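Long-range contact in Tol-Pal system protein TolB (Acinetobacter baumannii, PDB 7MX5), which probably acts in the periplasm as part of the Tol-Pal system, which helps the outer membrane invaginate during cell division and keeps it intact: residues A10-F22 / V32-S46. Numbering follows the deposited sequence.
Sequences APDQAPKIAIVPF and VETDLNRSGRFTSSS
Strands 16-19 and 43-45 pair in parallel through Lys16-Thr43, Ile17-Ser44 and Ala18-Ser45, and helix 29-37 connects them: a beta-alpha-beta crossover in the amino-terminal domain of TolB. The backbone ladder starts with Thr43 N donating to Pro15 O (3.2 Å) and ends with a straight bond from Ile19 N to Ser45 O (3.1 Å, 165° at the hydrogen). Between them the backbone N and O of Ile17 are both bonded to strand 43-45. Its N gives a 2.8 Å bond to Thr43 O, while its O takes the hydroxyl of Ser44 OG at 2.9 Å and, weakly, Ser45 N. A chi1 of 178° sets Ser44 OG anti to the backbone N, within bonding reach of Ile17 O.

Apolar side chains pack between strand 16-19 and the helix. Ile17 crosses Leu36 at about a right angle, its CD1 3.6 Å from Leu36 CD1, and the same methyl rests 3.6 Å from CB of Phe42, just before strand 43-45. Pro15 O lies at the edge of the Phe42 ring, in its plane. Farther along, Ile19 reaches Val32 with CD1 and lays CG2 3.8 Å from Glu33 CB. The polar links are two amide-to-backbone bonds tying Asn37 to Ser44, and Ser46 OG binding Glu33 OE1.

Strand 43-45 forms one border of the mixed sheet; strand 16-19 continues it through backbone bonds to strand 70-78, while helix 110-126 touches Val32 and Phe42.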
loop_
_atom_site.group_PDB
_atom_site.type_symbol
_atom_site.label_atom_id
_atom_site.label_comp_id
_atom_site.label_asym_id
_atom_site.label_seq_id
_atom_site.Cartn_x
_atom_site.Cartn_y
_atom_site.Cartn_z
ATOM N N ALA A 10 18.238 -3.536 1.680
ATOM C CA ALA A 10 17.923 -4.952 1.679
ATOM C C ALA A 10 17.923 -5.489 3.110
ATOM O O ALA A 10 18.612 -4.950 3.980
ATOM C CB ALA A 10 18.934 -5.722 0.832
ATOM N N PRO A 11 17.148 -6.537 3.384
ATOM C CA PRO A 11 17.214 -7.162 4.711
ATOM C C PRO A 11 18.616 -7.690 4.971
ATOM O O PRO A 11 19.207 -8.363 4.124
ATOM C CB PRO A 11 16.178 -8.291 4.631
ATOM C CG PRO A 11 15.992 -8.549 3.175
ATOM C CD PRO A 11 16.219 -7.241 2.482
ATOM N N ASP A 12 19.150 -7.359 6.151
ATOM C CA ASP A 12 20.549 -7.646 6.459
ATOM C C ASP A 12 20.881 -9.112 6.209
ATOM O O ASP A 12 21.784 -9.437 5.430
ATOM C CB ASP A 12 20.853 -7.260 7.907
ATOM C CG ASP A 12 22.342 -7.207 8.193
ATOM O OD1 ASP A 12 23.140 -7.489 7.275
ATOM O OD2 ASP A 12 22.714 -6.880 9.337
ATOM N N GLN A 13 20.154 -10.014 6.861
ATOM C CA GLN A 13 20.269 -11.433 6.558
ATOM C C GLN A 13 18.883 -12.048 6.505
ATOM O O GLN A 13 18.051 -11.801 7.383
ATOM C CB GLN A 13 21.135 -12.168 7.582
ATOM C CG GLN A 13 21.712 -13.465 7.038
ATOM C CD GLN A 13 22.983 -13.248 6.245
ATOM O OE1 GLN A 13 23.067 -13.612 5.072
ATOM N NE2 GLN A 13 23.985 -12.656 6.885
ATOM N N ALA A 14 18.650 -12.847 5.473
ATOM C CA ALA A 14 17.377 -13.511 5.248
ATOM C C ALA A 14 17.655 -14.824 4.539
ATOM O O ALA A 14 18.695 -14.969 3.883
ATOM C CB ALA A 14 16.431 -12.635 4.417
ATOM N N PRO A 15 16.766 -15.808 4.667
ATOM C CA PRO A 15 16.942 -17.050 3.904
ATOM C C PRO A 15 16.959 -16.770 2.409
ATOM O O PRO A 15 16.310 -15.844 1.918
ATOM C CB PRO A 15 15.730 -17.901 4.300
ATOM C CG PRO A 15 15.159 -17.274 5.513
ATOM C CD PRO A 15 15.624 -15.859 5.597
ATOM N N LYS A 16 17.726 -17.578 1.686
ATOM C CA LYS A 16 17.873 -17.434 0.247
ATOM C C LYS A 16 16.975 -18.428 -0.476
ATOM O O LYS A 16 16.758 -19.550 -0.012
ATOM C CB LYS A 16 19.331 -17.634 -0.173
ATOM C CG LYS A 16 20.334 -16.995 0.777
ATOM C CD LYS A 16 21.763 -17.352 0.403
ATOM C CE LYS A 16 22.757 -16.372 1.012
ATOM N NZ LYS A 16 22.154 -15.567 2.112
ATOM N N ILE A 17 16.444 -18.004 -1.618
ATOM C CA ILE A 17 15.536 -18.818 -2.417
ATOM C C ILE A 17 16.127 -18.940 -3.813
ATOM O O ILE A 17 16.135 -17.968 -4.579
ATOM C CB ILE A 17 14.123 -18.223 -2.472
ATOM C CG1 ILE A 17 13.598 -17.953 -1.062
ATOM C CG2 ILE A 17 13.184 -19.156 -3.221
ATOM C CD1 ILE A 17 12.337 -17.124 -1.039
ATOM N N ALA A 18 16.619 -20.129 -4.147
ATOM C CA ALA A 18 17.086 -20.395 -5.499
ATOM C C ALA A 18 15.889 -20.582 -6.420
ATOM O O ALA A 18 14.935 -21.288 -6.079
ATOM C CB ALA A 18 17.980 -21.634 -5.527
ATOM N N ILE A 19 15.931 -19.940 -7.583
ATOM C CA ILE A 19 14.877 -20.059 -8.581
ATOM C C ILE A 19 15.529 -20.492 -9.889
ATOM O O ILE A 19 16.221 -19.700 -10.538
ATOM C CB ILE A 19 14.077 -18.755 -8.749
ATOM C CG1 ILE A 19 13.142 -18.841 -9.956
ATOM C CG2 ILE A 19 14.998 -17.534 -8.824
ATOM C CD1 ILE A 19 12.418 -17.547 -10.242
ATOM N N VAL A 20 15.335 -21.751 -10.257
ATOM C CA VAL A 20 15.914 -22.258 -11.504
ATOM C C VAL A 20 15.173 -21.637 -12.684
ATOM O O VAL A 20 13.929 -21.616 -12.683
ATOM C CB VAL A 20 15.835 -23.784 -11.547
ATOM C CG1 VAL A 20 16.268 -24.302 -12.912
ATOM C CG2 VAL A 20 16.683 -24.394 -10.442
ATOM N N PRO A 21 15.878 -21.094 -13.686
ATOM C CA PRO A 21 15.197 -20.602 -14.892
ATOM C C PRO A 21 14.258 -21.639 -15.483
ATOM O O PRO A 21 14.676 -22.760 -15.792
ATOM C CB PRO A 21 16.351 -20.286 -15.849
ATOM C CG PRO A 21 17.538 -20.057 -14.979
ATOM C CD PRO A 21 17.302 -20.718 -13.646
ATOM N N PHE A 22 12.985 -21.280 -15.628
ATOM C CA PHE A 22 12.005 -22.217 -16.157
ATOM C C PHE A 22 12.317 -22.523 -17.616
ATOM O O PHE A 22 12.635 -21.625 -18.399
ATOM C CB PHE A 22 10.586 -21.648 -16.039
ATOM C CG PHE A 22 10.244 -21.091 -14.677
ATOM C CD1 PHE A 22 10.917 -21.503 -13.536
ATOM C CD2 PHE A 22 9.230 -20.157 -14.543
ATOM C CE1 PHE A 22 10.592 -20.987 -12.294
ATOM C CE2 PHE A 22 8.898 -19.639 -13.306
ATOM C CZ PHE A 22 9.581 -20.054 -12.180
ATOM N N VAL A 32 9.431 -13.146 -10.820
ATOM C CA VAL A 32 9.321 -13.835 -9.537
ATOM C C VAL A 32 10.581 -13.624 -8.708
ATOM O O VAL A 32 10.510 -13.343 -7.504
ATOM C CB VAL A 32 9.034 -15.331 -9.759
ATOM C CG1 VAL A 32 9.038 -16.077 -8.434
ATOM C CG2 VAL A 32 7.707 -15.514 -10.479
ATOM N N GLU A 33 11.753 -13.754 -9.335
ATOM C CA GLU A 33 13.006 -13.513 -8.628
ATOM C C GLU A 33 13.100 -12.076 -8.133
ATOM O O GLU A 33 13.668 -11.822 -7.064
ATOM C CB GLU A 33 14.187 -13.847 -9.540
ATOM C CG GLU A 33 15.554 -13.588 -8.929
ATOM C CD GLU A 33 16.680 -13.814 -9.918
ATOM O OE1 GLU A 33 16.396 -14.278 -11.042
ATOM O OE2 GLU A 33 17.846 -13.529 -9.574
ATOM N N THR A 34 12.543 -11.127 -8.888
ATOM C CA THR A 34 12.550 -9.736 -8.448
ATOM C C THR A 34 11.579 -9.517 -7.294
ATOM O O THR A 34 11.880 -8.770 -6.356
ATOM C CB THR A 34 12.208 -8.813 -9.618
ATOM O OG1 THR A 34 13.048 -9.127 -10.737
ATOM C CG2 THR A 34 12.413 -7.357 -9.225
ATOM N N ASP A 35 10.409 -10.156 -7.348
ATOM C CA ASP A 35 9.442 -10.026 -6.262
ATOM C C ASP A 35 10.001 -10.592 -4.962
ATOM O O ASP A 35 9.924 -9.951 -3.908
ATOM C CB ASP A 35 8.136 -10.729 -6.633
ATOM C CG ASP A 35 7.373 -10.011 -7.728
ATOM O OD1 ASP A 35 7.576 -8.791 -7.899
ATOM O OD2 ASP A 35 6.565 -10.671 -8.415
ATOM N N LEU A 36 10.575 -11.797 -5.023
ATOM C CA LEU A 36 11.129 -12.415 -3.823
ATOM C C LEU A 36 12.238 -11.566 -3.216
ATOM O O LEU A 36 12.407 -11.550 -1.991
ATOM C CB LEU A 36 11.647 -13.816 -4.150
ATOM C CG LEU A 36 10.586 -14.852 -4.530
ATOM C CD1 LEU A 36 11.125 -16.264 -4.366
ATOM C CD2 LEU A 36 9.322 -14.661 -3.705
ATOM N N ASN A 37 12.995 -10.851 -4.048
ATOM C CA ASN A 37 14.042 -9.969 -3.549
ATOM C C ASN A 37 13.499 -8.661 -2.989
ATOM O O ASN A 37 14.254 -7.928 -2.341
ATOM C CB ASN A 37 15.057 -9.676 -4.655
ATOM C CG ASN A 37 16.187 -10.687 -4.688
ATOM O OD1 ASN A 37 16.983 -10.775 -3.753
ATOM N ND2 ASN A 37 16.260 -11.459 -5.766
ATOM N N ARG A 38 12.224 -8.350 -3.223
ATOM C CA ARG A 38 11.590 -7.178 -2.632
ATOM C C ARG A 38 10.531 -7.558 -1.601
ATOM O O ARG A 38 9.682 -6.731 -1.249
ATOM C CB ARG A 38 10.999 -6.278 -3.722
ATOM C CG ARG A 38 9.722 -6.785 -4.377
ATOM C CD ARG A 38 9.095 -5.693 -5.236
ATOM N NE ARG A 38 8.106 -6.212 -6.173
ATOM C CZ ARG A 38 6.795 -6.149 -5.989
ATOM N NH1 ARG A 38 6.274 -5.597 -4.905
ATOM N NH2 ARG A 38 5.984 -6.648 -6.918
ATOM N N SER A 39 10.579 -8.791 -1.096
ATOM C CA SER A 39 9.632 -9.266 -0.096
ATOM C C SER A 39 9.918 -8.738 1.302
ATOM O O SER A 39 9.052 -8.853 2.177
ATOM C CB SER A 39 9.632 -10.797 -0.065
ATOM O OG SER A 39 10.851 -11.292 0.464
ATOM N N GLY A 40 11.100 -8.174 1.539
ATOM C CA GLY A 40 11.481 -7.747 2.868
ATOM C C GLY A 40 11.814 -8.865 3.829
ATOM O O GLY A 40 12.171 -8.585 4.979
ATOM N N ARG A 41 11.711 -10.123 3.396
ATOM C CA ARG A 41 11.984 -11.267 4.249
ATOM C C ARG A 41 12.889 -12.308 3.608
ATOM O O ARG A 41 13.306 -13.240 4.305
ATOM C CB ARG A 41 10.672 -11.952 4.664
ATOM C CG ARG A 41 10.060 -11.417 5.945
ATOM C CD ARG A 41 9.167 -12.461 6.591
ATOM N NE ARG A 41 9.742 -13.798 6.499
ATOM C CZ ARG A 41 9.542 -14.763 7.385
ATOM N NH1 ARG A 41 8.780 -14.577 8.450
ATOM N NH2 ARG A 41 10.121 -15.946 7.198
ATOM N N PHE A 42 13.195 -12.193 2.317
ATOM C CA PHE A 42 14.003 -13.189 1.631
ATOM C C PHE A 42 14.852 -12.513 0.567
ATOM O O PHE A 42 14.630 -11.356 0.200
ATOM C CB PHE A 42 13.136 -14.274 0.981
ATOM C CG PHE A 42 12.219 -14.980 1.934
ATOM C CD1 PHE A 42 12.679 -16.035 2.705
ATOM C CD2 PHE A 42 10.894 -14.598 2.050
ATOM C CE1 PHE A 42 11.836 -16.689 3.580
ATOM C CE2 PHE A 42 10.047 -15.247 2.924
ATOM C CZ PHE A 42 10.518 -16.295 3.689
ATOM N N THR A 43 15.839 -13.259 0.079
ATOM C CA THR A 43 16.586 -12.921 -1.122
ATOM C C THR A 43 16.494 -14.090 -2.094
ATOM O O THR A 43 16.245 -15.232 -1.698
ATOM C CB THR A 43 18.057 -12.605 -0.814
ATOM O OG1 THR A 43 18.751 -13.816 -0.490
ATOM C CG2 THR A 43 18.168 -11.631 0.350
ATOM N N SER A 44 16.692 -13.797 -3.377
ATOM C CA SER A 44 16.549 -14.810 -4.412
ATOM C C SER A 44 17.584 -14.587 -5.504
ATOM O O SER A 44 18.040 -13.463 -5.729
ATOM C CB SER A 44 15.138 -14.801 -5.013
ATOM O OG SER A 44 15.020 -15.760 -6.049
ATOM N N SER A 45 17.946 -15.673 -6.183
ATOM C CA SER A 45 18.930 -15.616 -7.254
ATOM C C SER A 45 18.672 -16.750 -8.235
ATOM O O SER A 45 18.083 -17.777 -7.889
ATOM C CB SER A 45 20.361 -15.694 -6.711
ATOM O OG SER A 45 21.257 -14.973 -7.538
ATOM N N SER A 46 19.131 -16.550 -9.473
ATOM C CA SER A 46 18.931 -17.534 -10.527
ATOM C C SER A 46 20.158 -17.760 -11.401
ATOM O O SER A 46 20.108 -18.627 -12.279
ATOM C CB SER A 46 17.752 -17.122 -11.424
ATOM O OG SER A 46 18.059 -15.951 -12.160
#